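Local coordinates for OmpT protein (Vibrio cholerae serotype O1, PDB 6EHF) that probably acts as a non-specific diffusion porin, a trimeric beta-barrel channel that lets small solutes and ions cross the outer membrane, at residues 10-15 with 314-319; 98-103 with 286-291; 5-10 with 30-35. The protein carries 1 engineered substitution. All coordinates share one frame; numbering follows the deposited sequence.

Contact 1: 10-15 with 314-319. Engineered in segment 314-319: Tyr317 (natural residue Ile). With CA (calcium ion), chain B.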
loop_
_atom_site.group_PDB
_atom_site.type_symbol
_atom_site.label_atom_id
_atom_site.label_comp_id
_atom_site.label_asym_id
_atom_site.label_seq_id
_atom_site.Cartn_x
_atom_site.Cartn_y
_atom_site.Cartn_z
ATOM N N GLN A 10 -7.414 8.348 -12.311
ATOM C CA GLN A 10 -6.637 9.474 -12.843
ATOM C C GLN A 10 -5.162 9.220 -12.674
ATOM O O GLN A 10 -4.761 8.616 -11.691
ATOM C CB GLN A 10 -6.990 10.759 -12.118
ATOM C CG GLN A 10 -8.121 11.496 -12.767
ATOM C CD GLN A 10 -9.003 12.177 -11.785
ATOM O OE1 GLN A 10 -8.963 13.384 -11.637
ATOM N NE2 GLN A 10 -9.825 11.399 -11.114
ATOM N N LEU A 11 -4.372 9.693 -13.637
ATOM C CA LEU A 11 -2.924 9.661 -13.558
ATOM C C LEU A 11 -2.454 11.092 -13.652
ATOM O O LEU A 11 -2.038 11.550 -14.701
ATOM C CB LEU A 11 -2.323 8.790 -14.670
ATOM C CG LEU A 11 -0.847 8.379 -14.458
ATOM C CD1 LEU A 11 -0.713 7.029 -13.766
ATOM C CD2 LEU A 11 -0.081 8.320 -15.767
ATOM N N ARG A 12 -2.519 11.801 -12.536
ATOM C CA ARG A 12 -2.028 13.185 -12.480
ATOM C C ARG A 12 -0.522 13.299 -12.488
ATOM O O ARG A 12 0.163 12.491 -11.868
ATOM C CB ARG A 12 -2.529 13.928 -11.255
ATOM C CG ARG A 12 -3.936 14.433 -11.448
ATOM C CD ARG A 12 -4.869 13.787 -10.485
ATOM N NE ARG A 12 -5.200 14.734 -9.426
ATOM C CZ ARG A 12 -6.423 15.184 -9.145
ATOM N NH1 ARG A 12 -7.469 14.765 -9.844
ATOM N NH2 ARG A 12 -6.605 16.023 -8.109
ATOM N N THR A 13 -0.047 14.332 -13.189
ATOM C CA THR A 13 1.344 14.672 -13.306
ATOM C C THR A 13 1.447 16.195 -13.346
ATOM O O THR A 13 0.842 16.831 -14.179
ATOM C CB THR A 13 1.908 14.066 -14.567
ATOM O OG1 THR A 13 1.758 12.643 -14.507
ATOM C CG2 THR A 13 3.362 14.439 -14.736
ATOM N N GLU A 14 2.196 16.765 -12.410
ATOM C CA GLU A 14 2.178 18.191 -12.164
ATOM C C GLU A 14 3.604 18.708 -12.191
ATOM O O GLU A 14 4.540 17.969 -11.878
ATOM C CB GLU A 14 1.462 18.491 -10.830
ATOM C CG GLU A 14 -0.010 18.007 -10.821
ATOM C CD GLU A 14 -0.742 18.102 -9.478
ATOM O OE1 GLU A 14 -0.093 18.352 -8.430
ATOM O OE2 GLU A 14 -1.985 17.895 -9.482
ATOM N N LEU A 15 3.759 19.953 -12.635
ATOM C CA LEU A 15 5.031 20.658 -12.600
ATOM C C LEU A 15 4.753 21.989 -11.922
ATOM O O LEU A 15 3.972 22.790 -12.455
ATOM C CB LEU A 15 5.558 20.849 -14.016
ATOM C CG LEU A 15 6.649 21.890 -14.311
ATOM C CD1 LEU A 15 7.868 21.756 -13.397
ATOM C CD2 LEU A 15 7.056 21.806 -15.779
ATOM N N GLY A 314 -0.378 21.256 -15.250
ATOM C CA GLY A 314 -0.956 19.962 -14.989
ATOM C C GLY A 314 -1.104 19.146 -16.241
ATOM O O GLY A 314 -1.244 19.688 -17.300
ATOM N N ALA A 315 -1.086 17.827 -16.104
ATOM C CA ALA A 315 -1.387 16.913 -17.206
ATOM C C ALA A 315 -1.911 15.584 -16.652
ATOM O O ALA A 315 -1.174 14.809 -16.046
ATOM C CB ALA A 315 -0.167 16.679 -18.072
ATOM N N ARG A 316 -3.191 15.347 -16.893
ATOM C CA ARG A 316 -3.900 14.198 -16.414
ATOM C C ARG A 316 -4.425 13.297 -17.518
ATOM O O ARG A 316 -4.838 13.767 -18.569
ATOM C CB ARG A 316 -5.111 14.662 -15.666
ATOM C CG ARG A 316 -4.881 15.777 -14.671
ATOM C CD ARG A 316 -6.157 15.894 -13.868
ATOM N NE ARG A 316 -5.996 16.723 -12.711
ATOM C CZ ARG A 316 -6.983 17.069 -11.907
ATOM N NH1 ARG A 316 -8.208 16.633 -12.132
ATOM N NH2 ARG A 316 -6.733 17.831 -10.852
ATOM N N TYR A 317 -4.456 12.004 -17.207
ATOM C CA TYR A 317 -5.072 10.993 -18.001
ATOM C C TYR A 317 -6.156 10.363 -17.147
ATOM O O TYR A 317 -5.841 9.797 -16.123
ATOM C CB TYR A 317 -4.022 9.969 -18.351
ATOM C CG TYR A 317 -4.521 8.633 -18.861
ATOM C CD1 TYR A 317 -5.658 8.532 -19.679
ATOM C CD2 TYR A 317 -3.811 7.464 -18.581
ATOM C CE1 TYR A 317 -6.085 7.307 -20.165
ATOM C CE2 TYR A 317 -4.230 6.230 -19.069
ATOM C CZ TYR A 317 -5.365 6.167 -19.857
ATOM O OH TYR A 317 -5.765 4.966 -20.331
ATOM N N TYR A 318 -7.420 10.459 -17.587
ATOM C CA TYR A 318 -8.584 9.846 -16.911
ATOM C C TYR A 318 -9.064 8.538 -17.592
ATOM O O TYR A 318 -8.866 8.354 -18.810
ATOM C CB TYR A 318 -9.773 10.772 -16.967
ATOM C CG TYR A 318 -9.681 12.079 -16.252
ATOM C CD1 TYR A 318 -8.783 13.055 -16.650
ATOM C CD2 TYR A 318 -10.575 12.398 -15.242
ATOM C CE1 TYR A 318 -8.757 14.303 -16.028
ATOM C CE2 TYR A 318 -10.550 13.628 -14.602
ATOM C CZ TYR A 318 -9.639 14.577 -15.002
ATOM O OH TYR A 318 -9.594 15.801 -14.383
ATOM N N TRP A 319 -9.738 7.678 -16.812
ATOM C CA TRP A 319 -10.356 6.423 -17.312
ATOM C C TRP A 319 -11.566 5.948 -16.486
ATOM O O TRP A 319 -12.098 6.680 -15.633
ATOM C CB TRP A 319 -9.320 5.285 -17.441
ATOM C CG TRP A 319 -8.840 4.615 -16.147
ATOM C CD1 TRP A 319 -9.389 3.549 -15.534
ATOM C CD2 TRP A 319 -7.690 4.977 -15.368
ATOM N NE1 TRP A 319 -8.674 3.225 -14.408
ATOM C CE2 TRP A 319 -7.627 4.091 -14.286
ATOM C CE3 TRP A 319 -6.721 5.986 -15.474
ATOM C CZ2 TRP A 319 -6.635 4.165 -13.328
ATOM C CZ3 TRP A 319 -5.749 6.066 -14.525
ATOM C CH2 TRP A 319 -5.706 5.157 -13.465
ATOM O OXT TRP A 319 -12.044 4.817 -16.676
HETATM CA CA CA B . -14.160 3.425 -16.536
#

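Contact 2: 98-103 with 286-291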
loop_
_atom_site.group_PDB
_atom_site.type_symbol
_atom_site.label_atom_id
_atom_site.label_comp_id
_atom_site.label_asym_id
_atom_site.label_seq_id
_atom_site.Cartn_x
_atom_site.Cartn_y
_atom_site.Cartn_z
ATOM N N GLY A 98 -6.049 28.034 -4.101
ATOM C CA GLY A 98 -7.450 28.453 -3.990
ATOM C C GLY A 98 -8.375 27.359 -3.476
ATOM O O GLY A 98 -8.144 26.173 -3.711
ATOM N N GLY A 99 -9.430 27.793 -2.787
ATOM C CA GLY A 99 -10.197 26.967 -1.892
ATOM C C GLY A 99 -10.166 27.557 -0.483
ATOM O O GLY A 99 -10.955 27.146 0.385
ATOM N N THR A 100 -9.261 28.505 -0.218
ATOM C CA THR A 100 -9.358 29.270 1.027
ATOM C C THR A 100 -10.707 29.991 1.020
ATOM O O THR A 100 -11.364 30.133 -0.030
ATOM C CB THR A 100 -8.198 30.251 1.218
ATOM O OG1 THR A 100 -8.358 30.879 2.497
ATOM C CG2 THR A 100 -8.152 31.292 0.128
ATOM N N GLY A 101 -11.184 30.390 2.174
ATOM C CA GLY A 101 -12.545 30.924 2.199
ATOM C C GLY A 101 -13.690 29.924 2.273
ATOM O O GLY A 101 -14.818 30.302 2.583
ATOM N N LEU A 102 -13.426 28.665 1.966
ATOM C CA LEU A 102 -14.301 27.581 2.378
ATOM C C LEU A 102 -13.710 27.011 3.654
ATOM O O LEU A 102 -12.576 26.593 3.630
ATOM C CB LEU A 102 -14.353 26.515 1.292
ATOM C CG LEU A 102 -14.688 27.028 -0.098
ATOM C CD1 LEU A 102 -14.824 25.827 -1.008
ATOM C CD2 LEU A 102 -15.961 27.867 -0.137
ATOM N N ARG A 103 -14.462 27.003 4.754
ATOM C CA ARG A 103 -13.869 26.901 6.113
ATOM C C ARG A 103 -14.331 25.677 6.869
ATOM O O ARG A 103 -14.272 25.619 8.130
ATOM C CB ARG A 103 -14.186 28.155 6.904
ATOM C CG ARG A 103 -13.788 29.453 6.170
ATOM C CD ARG A 103 -12.339 29.486 5.682
ATOM N NE ARG A 103 -11.393 29.172 6.751
ATOM C CZ ARG A 103 -10.347 28.357 6.641
ATOM N NH1 ARG A 103 -10.115 27.694 5.513
ATOM N NH2 ARG A 103 -9.522 28.176 7.683
ATOM N N GLY A 286 -1.102 37.180 3.134
ATOM C CA GLY A 286 -1.747 37.107 4.445
ATOM C C GLY A 286 -1.939 35.678 4.942
ATOM O O GLY A 286 -1.202 34.777 4.567
ATOM N N THR A 287 -2.967 35.486 5.758
ATOM C CA THR A 287 -3.094 34.337 6.643
ATOM C C THR A 287 -4.214 33.389 6.227
ATOM O O THR A 287 -5.310 33.852 5.947
ATOM C CB THR A 287 -3.472 34.826 8.069
ATOM O OG1 THR A 287 -2.446 35.669 8.599
ATOM C CG2 THR A 287 -3.661 33.668 9.013
ATOM N N THR A 288 -3.942 32.080 6.233
ATOM C CA THR A 288 -4.985 31.045 6.324
ATOM C C THR A 288 -4.839 30.397 7.651
ATOM O O THR A 288 -3.719 30.161 8.064
ATOM C CB THR A 288 -4.755 29.827 5.394
ATOM O OG1 THR A 288 -3.935 30.206 4.301
ATOM C CG2 THR A 288 -6.091 29.219 4.899
ATOM N N LEU A 289 -5.941 30.004 8.271
ATOM C CA LEU A 289 -5.841 29.045 9.391
ATOM C C LEU A 289 -5.776 27.570 8.968
ATOM O O LEU A 289 -5.743 26.703 9.817
ATOM C CB LEU A 289 -6.972 29.278 10.408
ATOM C CG LEU A 289 -6.761 30.567 11.221
ATOM C CD1 LEU A 289 -7.997 30.912 12.037
ATOM C CD2 LEU A 289 -5.542 30.457 12.128
ATOM N N GLY A 290 -5.813 27.291 7.669
ATOM C CA GLY A 290 -5.726 25.936 7.123
ATOM C C GLY A 290 -6.828 25.647 6.110
ATOM O O GLY A 290 -7.991 25.970 6.351
ATOM N N TYR A 291 -6.475 25.016 4.988
ATOM C CA TYR A 291 -7.437 24.753 3.933
ATOM C C TYR A 291 -7.027 23.635 2.950
ATOM O O TYR A 291 -5.860 23.304 2.821
ATOM C CB TYR A 291 -7.721 26.066 3.171
ATOM C CG TYR A 291 -6.856 26.344 1.945
ATOM C CD1 TYR A 291 -5.656 27.033 2.044
ATOM C CD2 TYR A 291 -7.255 25.913 0.671
ATOM C CE1 TYR A 291 -4.866 27.283 0.927
ATOM C CE2 TYR A 291 -6.470 26.164 -0.453
ATOM C CZ TYR A 291 -5.277 26.851 -0.311
ATOM O OH TYR A 291 -4.525 27.113 -1.421
#

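Contact 3: 5-10 with 30-35. With CA (calcium ion), chain B.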
loop_
_atom_site.group_PDB
_atom_site.type_symbol
_atom_site.label_atom_id
_atom_site.label_comp_id
_atom_site.label_asym_id
_atom_site.label_seq_id
_atom_site.Cartn_x
_atom_site.Cartn_y
_atom_site.Cartn_z
ATOM N N VAL A 5 -20.504 -2.088 -13.108
ATOM C CA VAL A 5 -19.194 -2.134 -12.458
ATOM C C VAL A 5 -18.240 -1.199 -13.232
ATOM O O VAL A 5 -17.798 -1.556 -14.315
ATOM C CB VAL A 5 -18.646 -3.601 -12.328
ATOM C CG1 VAL A 5 -18.532 -4.348 -13.667
ATOM C CG2 VAL A 5 -17.310 -3.620 -11.618
ATOM N N ASP A 6 -17.958 -0.000 -12.697
ATOM C CA ASP A 6 -16.969 0.926 -13.306
ATOM C C ASP A 6 -15.573 0.924 -12.608
ATOM O O ASP A 6 -15.455 1.314 -11.455
ATOM C CB ASP A 6 -17.529 2.357 -13.335
ATOM C CG ASP A 6 -16.611 3.344 -14.085
ATOM O OD1 ASP A 6 -15.729 2.926 -14.888
ATOM O OD2 ASP A 6 -16.789 4.558 -13.879
ATOM N N PHE A 7 -14.543 0.484 -13.327
ATOM C CA PHE A 7 -13.160 0.626 -12.925
ATOM C C PHE A 7 -12.705 1.964 -13.517
ATOM O O PHE A 7 -12.719 2.120 -14.737
ATOM C CB PHE A 7 -12.315 -0.563 -13.429
ATOM C CG PHE A 7 -10.797 -0.379 -13.278
ATOM C CD1 PHE A 7 -10.215 -0.156 -12.030
ATOM C CD2 PHE A 7 -9.945 -0.447 -14.392
ATOM C CE1 PHE A 7 -8.845 0.020 -11.908
ATOM C CE2 PHE A 7 -8.566 -0.287 -14.266
ATOM C CZ PHE A 7 -8.021 -0.056 -13.024
ATOM N N TYR A 8 -12.320 2.916 -12.647
ATOM C CA TYR A 8 -11.980 4.317 -13.001
ATOM C C TYR A 8 -10.649 4.806 -12.342
ATOM O O TYR A 8 -10.092 4.161 -11.443
ATOM C CB TYR A 8 -13.145 5.268 -12.616
ATOM C CG TYR A 8 -13.281 5.489 -11.137
ATOM C CD1 TYR A 8 -13.866 4.513 -10.328
ATOM C CD2 TYR A 8 -12.778 6.652 -10.526
ATOM C CE1 TYR A 8 -13.961 4.681 -8.952
ATOM C CE2 TYR A 8 -12.872 6.837 -9.142
ATOM C CZ TYR A 8 -13.461 5.844 -8.355
ATOM O OH TYR A 8 -13.585 5.986 -6.987
ATOM N N GLY A 9 -10.156 5.949 -12.807
ATOM C CA GLY A 9 -8.961 6.523 -12.281
ATOM C C GLY A 9 -8.462 7.795 -12.922
ATOM O O GLY A 9 -9.019 8.279 -13.892
ATOM N N GLN A 10 -7.414 8.348 -12.311
ATOM C CA GLN A 10 -6.637 9.474 -12.843
ATOM C C GLN A 10 -5.162 9.220 -12.674
ATOM O O GLN A 10 -4.761 8.616 -11.691
ATOM C CB GLN A 10 -6.990 10.759 -12.118
ATOM C CG GLN A 10 -8.121 11.496 -12.767
ATOM C CD GLN A 10 -9.003 12.177 -11.785
ATOM O OE1 GLN A 10 -8.963 13.384 -11.637
ATOM N NE2 GLN A 10 -9.825 11.399 -11.114
ATOM N N SER A 30 -2.688 11.127 -8.042
ATOM C CA SER A 30 -3.227 9.991 -8.810
ATOM C C SER A 30 -3.986 9.019 -7.881
ATOM O O SER A 30 -3.572 8.785 -6.740
ATOM C CB SER A 30 -2.107 9.240 -9.565
ATOM O OG SER A 30 -1.206 10.154 -10.196
ATOM N N ARG A 31 -5.096 8.478 -8.367
ATOM C CA ARG A 31 -5.845 7.419 -7.665
ATOM C C ARG A 31 -6.448 6.450 -8.714
ATOM O O ARG A 31 -6.286 6.657 -9.933
ATOM C CB ARG A 31 -6.963 8.006 -6.793
ATOM C CG ARG A 31 -8.190 8.474 -7.568
ATOM C CD ARG A 31 -7.977 9.766 -8.384
ATOM N NE ARG A 31 -8.594 10.863 -7.636
ATOM C CZ ARG A 31 -8.045 12.034 -7.326
ATOM N NH1 ARG A 31 -6.857 12.383 -7.779
ATOM N NH2 ARG A 31 -8.728 12.891 -6.562
ATOM N N ALA A 32 -7.136 5.414 -8.208
ATOM C CA ALA A 32 -7.856 4.379 -8.995
ATOM C C ALA A 32 -8.959 3.701 -8.135
ATOM O O ALA A 32 -8.767 3.435 -6.942
ATOM C CB ALA A 32 -6.899 3.315 -9.549
ATOM N N GLY A 33 -10.117 3.433 -8.731
ATOM C CA GLY A 33 -11.241 2.937 -7.950
ATOM C C GLY A 33 -12.153 2.009 -8.699
ATOM O O GLY A 33 -11.899 1.651 -9.826
ATOM N N VAL A 34 -13.205 1.602 -8.014
ATOM C CA VAL A 34 -14.193 0.694 -8.538
ATOM C C VAL A 34 -15.486 1.117 -7.897
ATOM O O VAL A 34 -15.635 0.992 -6.687
ATOM C CB VAL A 34 -13.851 -0.782 -8.227
ATOM C CG1 VAL A 34 -15.074 -1.679 -8.339
ATOM C CG2 VAL A 34 -12.754 -1.264 -9.175
ATOM N N ASP A 35 -16.382 1.677 -8.715
ATOM C CA ASP A 35 -17.780 1.866 -8.350
ATOM C C ASP A 35 -18.550 0.655 -8.877
ATOM O O ASP A 35 -18.484 0.341 -10.074
ATOM C CB ASP A 35 -18.333 3.178 -8.933
ATOM C CG ASP A 35 -19.411 3.825 -8.036
ATOM O OD1 ASP A 35 -20.044 3.112 -7.217
ATOM O OD2 ASP A 35 -19.620 5.056 -8.149
HETATM CA CA CA B . -14.160 3.425 -16.536
#

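Contact 1: 10-15 with 314-319
Arg12 and Arg316 lay their guanidinium groups flat on one another, a stack of two planar cations with centres 3.4 Å apart and planes 18° from parallel. The two chains reach this position differently: Arg316 runs extended from CG to NE, whereas Arg12 bends at chi2 and chi3, which brings its guanidinium over that of its partner.

A second stack lies beside the first. The amide of Gln10 is turned within 14° of the Tyr318 ring, and Gln10 CG makes a CH-pi contact 3.7 Å from the ring centroid. Within each strand a polar bond ties one stack to the other: Arg316 NH1 donates to Tyr318 OH at 2.8 Å, and Arg12 NH1 gives Gln10 OE1 a weak bond at 2.7 Å.

Between the backbones, which run antiparallel, Leu11 N donates to Tyr317 O at 2.9 Å and Ala315 N to Thr13 O at 2.9 Å. Leu11, Thr13, Ala315 and the engineered Tyr317 share the other face of the sheet, where Leu11 CB approaches Tyr317 CB to 4.2 Å. At the chain terminus, the Trp319 ring lies with one face toward Gln10 N, while Trp319 OXT binds the calcium ion at 2.5 Å.

Pairing strand 3-18 with strand 308-318 joins the first and last strands, the closure expected of a porin barrel. The arginine-bearing face meets Tyr95, Arg276 and Tyr278 of the same chain, and the Leu11 face packs on Val50, His65 and Leu67 of the second subunit; strand 27-41 flanks strand 3-18 on its other edge.

Contact 2: 98-103 with 286-291
Two successive bends in Arg103, with chi2 and chi3 both at -52°, curl the side chain so that its guanidinium meets Gly290 end-on, and chi1 of 92° on Tyr291 sets its ring against the turn formed by Gly99 to Leu102. The arginine grips a single acceptor with two nitrogens: Arg103 NH1 lies 2.9 Å from Gly290 O and Arg103 NH2 3.0 Å from the same oxygen. That carbonyl oxygen sits in the guanidinium plane, and both donors reach it from the same face of the carbonyl. This fork limits rotation of the group, which is held further by a salt bridge from Arg103 NE to Glu224 and by a bond from Arg103 NH1 to Leu102 O.

The Tyr291 ring offers one face to the turn. Thr100 CB makes a CH-pi contact 4.2 Å from the ring centroid, and Thr100 N comes over the same ring, 3.4 Å from Tyr291 CD2. Beyond the ring, Gly98 N donates to Tyr291 OH at 3.2 Å. Alongside, Thr100 OG1 touches Thr288 CG2 at 3.7 Å. Gly98, Gly99 and Gly101 take backbone angles that other residues seldom adopt, Gly101 at the third position of the type II turn.

Segment 98-103 belongs to the long loop after helix 84-88, consistent with the loop that folds into the barrel in classical porins. It meets strand 287-292, itself paired with short strands 299-301 and 303-306. Leu102 and Arg103 touch strand 202-215, Thr100 strand 239-252, and Leu289 all three of 202-215, 221-234 and 239-252.

Contact 3: 5-10 with 30-35
Asp6, Tyr8 and Gln10 form hydrogen-bonded antiparallel pairs with Asp35, Gly33 and Arg31, the two strand axes passing 4.6 Å apart, and Asp6 N to Asp35 O at 2.7 Å and Gly33 N to Tyr8 O at 2.8 Å are among the bonds of this ladder. The Tyr8 ring covers Gly33: its CG lies between backbone N and carbonyl carbon (chi1 73°), which lays the ring across the neighbouring strand with one face over Gly33 N. Tyr8 OH then bonds to Glu51. On the same face, Gln10 NE2 rests over the Arg31 guanidinium, 3.7 Å from Arg31 NE, while Arg31 turns its charge to Asp297 in a salt bridge. The opposite face is apolar and lies partly on the surface, with Val34 CG2 at the edge of the Phe7 ring, 4.0 Å from Phe7 CD1. Farther along that face Gly9 pairs with Ala32, CA atoms 4.1 Å apart.

The calcium ion is bound by Asp6 OD1 at 2.3 Å and Phe7 O at 2.6 Å. Two consecutive residues thus supply a side-chain and a main-chain oxygen, and the C-terminal carboxylate supplies the third ligand through Trp319 OXT. The metal would offset the negative charge gathered from Asp6 and the terminal carboxylate, so the chemistry implies an ionic tie between the first strand and the chain end.

How the contacts relate
Contacts 1 and 3 share strand 3-18 and Gln10: the strand is paired along one edge with the last strand and along the other with strand 27-41, and the same calcium ion touches both. They belong to the barrel wall, partly buried, with backbone ladders dividing a polar face, stacked arginines and amide on tyrosine in contact 1 and a tyrosine over a glycine in contact 3, from a mainly apolar one that in contact 1 meets the second subunit. Contact 2 is more buried and lies nearer the chain's centre. It has no ladder between its segments; instead, a loop and a bent strand are joined by a guanidinium, backbone carbonyl and tyrosine, and no neighbouring subunit touches it.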